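Local coordinates for protein gamma-glutamyltranspeptidase (Streptomyces lincolnensis, PDB 6J3A) that probably acts on gamma-glutamyl or related amide bonds, as a homologue of the LmbA-like glutamyltranspeptidases of the N-terminal nucleophile hydrolase clan, at residues E258-V270 and W276-L289. Sequence-based numbering, arbitrary orientation.
Sequences EAPATYDWNGWTV and WSQGPVLLQQLALL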
# COMPACT_ATOMS: atom_id res chain seq x y z
N GLU A 258 -1.67 20.91 25.67
CA GLU A 258 -0.35 21.16 26.29
C GLU A 258 0.70 21.53 25.27
O GLU A 258 0.57 21.23 24.08
CB GLU A 258 0.13 19.93 27.03
CG GLU A 258 -0.62 19.71 28.31
CD GLU A 258 -0.28 18.41 28.99
OE1 GLU A 258 0.76 17.80 28.65
OE2 GLU A 258 -1.07 18.03 29.88
N ALA A 259 1.75 22.19 25.74
CA ALA A 259 2.94 22.37 24.95
C ALA A 259 3.58 20.99 24.90
O ALA A 259 3.48 20.23 25.87
CB ALA A 259 3.88 23.36 25.62
N PRO A 260 4.24 20.66 23.78
CA PRO A 260 5.01 19.42 23.72
C PRO A 260 6.32 19.54 24.47
O PRO A 260 6.82 20.63 24.68
CB PRO A 260 5.30 19.27 22.23
CG PRO A 260 5.34 20.67 21.72
CD PRO A 260 4.30 21.40 22.51
N ALA A 261 6.86 18.40 24.88
CA ALA A 261 8.26 18.30 25.27
C ALA A 261 9.06 18.23 23.98
O ALA A 261 8.65 17.55 23.04
CB ALA A 261 8.49 17.06 26.12
N THR A 262 10.16 18.97 23.92
CA THR A 262 10.93 19.11 22.68
C THR A 262 12.41 19.03 22.95
O THR A 262 12.88 19.35 24.03
CB THR A 262 10.70 20.46 22.00
OG1 THR A 262 11.21 21.49 22.86
CG2 THR A 262 9.22 20.71 21.71
N TYR A 263 13.16 18.64 21.93
CA TYR A 263 14.60 18.60 22.01
C TYR A 263 15.21 18.82 20.63
O TYR A 263 14.85 18.15 19.66
CB TYR A 263 15.07 17.28 22.61
CG TYR A 263 16.54 17.27 22.89
CD1 TYR A 263 17.08 18.08 23.89
CD2 TYR A 263 17.41 16.46 22.15
CE1 TYR A 263 18.44 18.09 24.15
CE2 TYR A 263 18.78 16.45 22.41
CZ TYR A 263 19.29 17.27 23.41
OH TYR A 263 20.63 17.26 23.67
N ASP A 264 16.13 19.77 20.56
CA ASP A 264 16.88 20.09 19.35
C ASP A 264 18.09 19.16 19.18
O ASP A 264 18.93 19.05 20.08
CB ASP A 264 17.30 21.55 19.39
CG ASP A 264 16.11 22.51 19.24
OD1 ASP A 264 14.94 22.07 19.14
OD2 ASP A 264 16.34 23.74 19.23
N TRP A 265 18.16 18.50 18.03
CA TRP A 265 19.28 17.61 17.71
C TRP A 265 19.63 17.67 16.23
O TRP A 265 18.80 17.35 15.37
CB TRP A 265 18.95 16.16 18.11
CG TRP A 265 20.01 15.17 17.69
CD1 TRP A 265 21.17 14.86 18.35
CD2 TRP A 265 20.00 14.38 16.49
NE1 TRP A 265 21.88 13.91 17.64
CE2 TRP A 265 21.18 13.60 16.49
CE3 TRP A 265 19.10 14.25 15.42
CZ2 TRP A 265 21.49 12.71 15.46
CZ3 TRP A 265 19.41 13.37 14.40
CH2 TRP A 265 20.59 12.61 14.43
N ASN A 266 20.86 18.08 15.93
CA ASN A 266 21.47 17.96 14.59
C ASN A 266 20.59 18.56 13.47
O ASN A 266 20.39 17.94 12.42
CB ASN A 266 21.78 16.49 14.33
CG ASN A 266 22.47 16.26 13.00
OD1 ASN A 266 23.52 16.83 12.73
ND2 ASN A 266 21.86 15.44 12.15
N GLY A 267 20.07 19.76 13.71
CA GLY A 267 19.21 20.45 12.73
C GLY A 267 17.72 20.19 12.88
O GLY A 267 16.89 20.94 12.34
N TRP A 268 17.38 19.11 13.60
CA TRP A 268 15.99 18.72 13.86
C TRP A 268 15.54 19.10 15.26
O TRP A 268 16.35 19.28 16.17
CB TRP A 268 15.79 17.20 13.74
CG TRP A 268 16.29 16.54 12.50
CD1 TRP A 268 17.58 16.22 12.20
CD2 TRP A 268 15.49 16.04 11.41
NE1 TRP A 268 17.65 15.58 10.99
CE2 TRP A 268 16.38 15.46 10.48
CE3 TRP A 268 14.13 16.05 11.12
CZ2 TRP A 268 15.95 14.89 9.28
CZ3 TRP A 268 13.70 15.48 9.93
CH2 TRP A 268 14.60 14.91 9.02
N THR A 269 14.22 19.21 15.40
CA THR A 269 13.55 19.26 16.69
C THR A 269 12.55 18.11 16.70
O THR A 269 11.74 18.01 15.80
CB THR A 269 12.76 20.57 16.88
OG1 THR A 269 13.63 21.68 16.65
CG2 THR A 269 12.15 20.65 18.29
N VAL A 270 12.61 17.27 17.73
CA VAL A 270 11.61 16.23 17.92
C VAL A 270 10.61 16.69 18.97
O VAL A 270 11.02 17.16 20.02
CB VAL A 270 12.23 14.91 18.35
CG1 VAL A 270 11.17 13.82 18.37
CG2 VAL A 270 13.35 14.51 17.38
N TRP A 276 4.26 12.82 31.79
CA TRP A 276 3.11 11.94 32.10
C TRP A 276 2.96 10.77 31.08
O TRP A 276 2.29 9.78 31.36
CB TRP A 276 1.78 12.72 32.21
CG TRP A 276 1.45 13.54 31.01
CD1 TRP A 276 1.75 14.85 30.83
CD2 TRP A 276 0.80 13.10 29.81
NE1 TRP A 276 1.32 15.27 29.58
CE2 TRP A 276 0.73 14.22 28.94
CE3 TRP A 276 0.25 11.88 29.38
CZ2 TRP A 276 0.14 14.15 27.67
CZ3 TRP A 276 -0.34 11.81 28.11
CH2 TRP A 276 -0.39 12.95 27.27
N SER A 277 3.56 10.93 29.90
CA SER A 277 3.82 9.82 28.99
C SER A 277 5.28 9.39 29.12
O SER A 277 6.07 10.07 29.78
CB SER A 277 3.51 10.24 27.56
OG SER A 277 4.56 11.04 27.03
N GLN A 278 5.66 8.30 28.47
CA GLN A 278 7.09 7.98 28.28
C GLN A 278 7.76 8.84 27.19
O GLN A 278 8.96 8.68 26.94
CB GLN A 278 7.30 6.49 27.95
CG GLN A 278 6.79 6.04 26.57
CD GLN A 278 7.26 4.65 26.16
OE1 GLN A 278 6.55 3.93 25.47
NE2 GLN A 278 8.48 4.28 26.55
N GLY A 279 6.98 9.71 26.54
CA GLY A 279 7.44 10.49 25.39
C GLY A 279 8.85 11.03 25.47
O GLY A 279 9.68 10.78 24.58
N PRO A 280 9.15 11.75 26.56
CA PRO A 280 10.47 12.32 26.78
C PRO A 280 11.66 11.36 26.80
O PRO A 280 12.79 11.83 26.65
CB PRO A 280 10.31 13.00 28.13
CG PRO A 280 8.89 13.46 28.11
CD PRO A 280 8.17 12.29 27.53
N VAL A 281 11.43 10.05 26.95
CA VAL A 281 12.53 9.09 26.97
C VAL A 281 13.25 8.98 25.62
O VAL A 281 14.43 8.63 25.57
CB VAL A 281 12.06 7.70 27.48
CG1 VAL A 281 11.48 6.83 26.37
CG2 VAL A 281 13.21 6.97 28.16
N LEU A 282 12.52 9.27 24.53
CA LEU A 282 13.12 9.41 23.19
C LEU A 282 14.07 10.60 23.18
O LEU A 282 15.23 10.50 22.74
CB LEU A 282 12.03 9.59 22.11
CG LEU A 282 12.46 9.37 20.64
CD1 LEU A 282 11.30 8.91 19.76
CD2 LEU A 282 13.12 10.60 20.02
N LEU A 283 13.57 11.73 23.67
CA LEU A 283 14.35 12.96 23.77
C LEU A 283 15.62 12.75 24.64
O LEU A 283 16.70 13.21 24.27
CB LEU A 283 13.48 14.12 24.30
CG LEU A 283 12.12 14.41 23.63
CD1 LEU A 283 11.37 15.58 24.24
CD2 LEU A 283 12.33 14.69 22.16
N GLN A 284 15.49 12.04 25.75
CA GLN A 284 16.65 11.72 26.61
C GLN A 284 17.68 10.86 25.90
O GLN A 284 18.88 11.03 26.10
CB GLN A 284 16.21 11.02 27.91
CG GLN A 284 15.65 11.97 28.95
CD GLN A 284 15.75 11.45 30.37
OE1 GLN A 284 14.74 11.39 31.07
NE2 GLN A 284 16.96 11.08 30.80
N GLN A 285 17.21 9.96 25.05
CA GLN A 285 18.11 9.15 24.23
C GLN A 285 18.92 9.98 23.23
O GLN A 285 20.10 9.68 22.98
CB GLN A 285 17.34 8.04 23.52
CG GLN A 285 16.92 6.91 24.45
CD GLN A 285 15.99 5.93 23.78
OE1 GLN A 285 16.43 4.99 23.13
NE2 GLN A 285 14.69 6.15 23.93
N LEU A 286 18.30 11.02 22.69
CA LEU A 286 18.93 11.94 21.75
C LEU A 286 19.95 12.83 22.44
O LEU A 286 21.05 13.05 21.92
CB LEU A 286 17.88 12.84 21.09
CG LEU A 286 16.94 12.22 20.07
CD1 LEU A 286 15.86 13.21 19.69
CD2 LEU A 286 17.71 11.78 18.84
N ALA A 287 19.56 13.35 23.60
CA ALA A 287 20.47 14.12 24.46
C ALA A 287 21.71 13.34 24.93
O ALA A 287 22.76 13.92 25.18
CB ALA A 287 19.72 14.65 25.66
N LEU A 288 21.58 12.03 25.03
CA LEU A 288 22.69 11.16 25.42
C LEU A 288 23.77 11.02 24.36
O LEU A 288 24.92 10.74 24.69
CB LEU A 288 22.18 9.76 25.80
CG LEU A 288 22.18 9.26 27.25
CD1 LEU A 288 22.48 10.32 28.29
CD2 LEU A 288 20.86 8.58 27.58
N LEU A 289 23.40 11.22 23.11
CA LEU A 289 24.28 10.89 22.00
C LEU A 289 25.47 11.84 21.93
O LEU A 289 25.33 13.02 22.21
CB LEU A 289 23.50 10.94 20.69
CG LEU A 289 22.35 9.94 20.56
CD1 LEU A 289 21.46 10.29 19.37
CD2 LEU A 289 22.84 8.50 20.46
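Leu283 sits at the tight centre of this contact: its CD1 lies 3.7 Å from Ala261 CB, while its CD2 spans the two neighbouring strands, 3.8 Å from both Tyr263 CB and Val270 CB. Helix 280-288 runs nearly along strand 261-265, with axes 8.5 Å apart at an angle of 20°. Along the strand every second residue, Ala261, Tyr263 and Trp265, points toward the helix and meets it near Pro280, Leu283 and Leu286. Leu286 carries the packing on: its side chain crosses that of Val270 at about a right angle, with CD1 3.7 Å from Val270 CG2, and its CD2 lies over one face of the Trp265 indole. This beta hairpin, closed by a type I' turn from Trp265 to Trp268, with a helix packed on its antiparallel strands, is consistent with the layered fold of N-terminal nucleophile hydrolases.

Tyr263 has CG anti to the backbone N (chi1 -172°), which carries its ring across the helix to Ala287, where CZ is 3.5 Å from Ala287 CB. An alanine here would remove that ring, and Leu286 CB and the Ala287 methyl would probably lose their cover. Across this contact the packing is sparser at Trp265, whose NE1 is 4.0 Å from Leu289 CD1 and which also meets Leu515 of helix 506-519; on the outer, solvent-facing side Thr262 and Asp264 point away from the helix.

At the other end, Trp276 NE1 donates to the syn lone pair of Glu258 OE1 (2.8 Å, 152° at the hydrogen), the carboxylate standing nearly perpendicular to the indole plane. Arg478 forms a salt bridge with Glu258 OE2 and a cation-pi contact with Trp276. The chemistry thus implies an apolar seam ended by a polar site where one carboxylate serves both an indole N-H and an arginine, which would be expected to favour its ionised form.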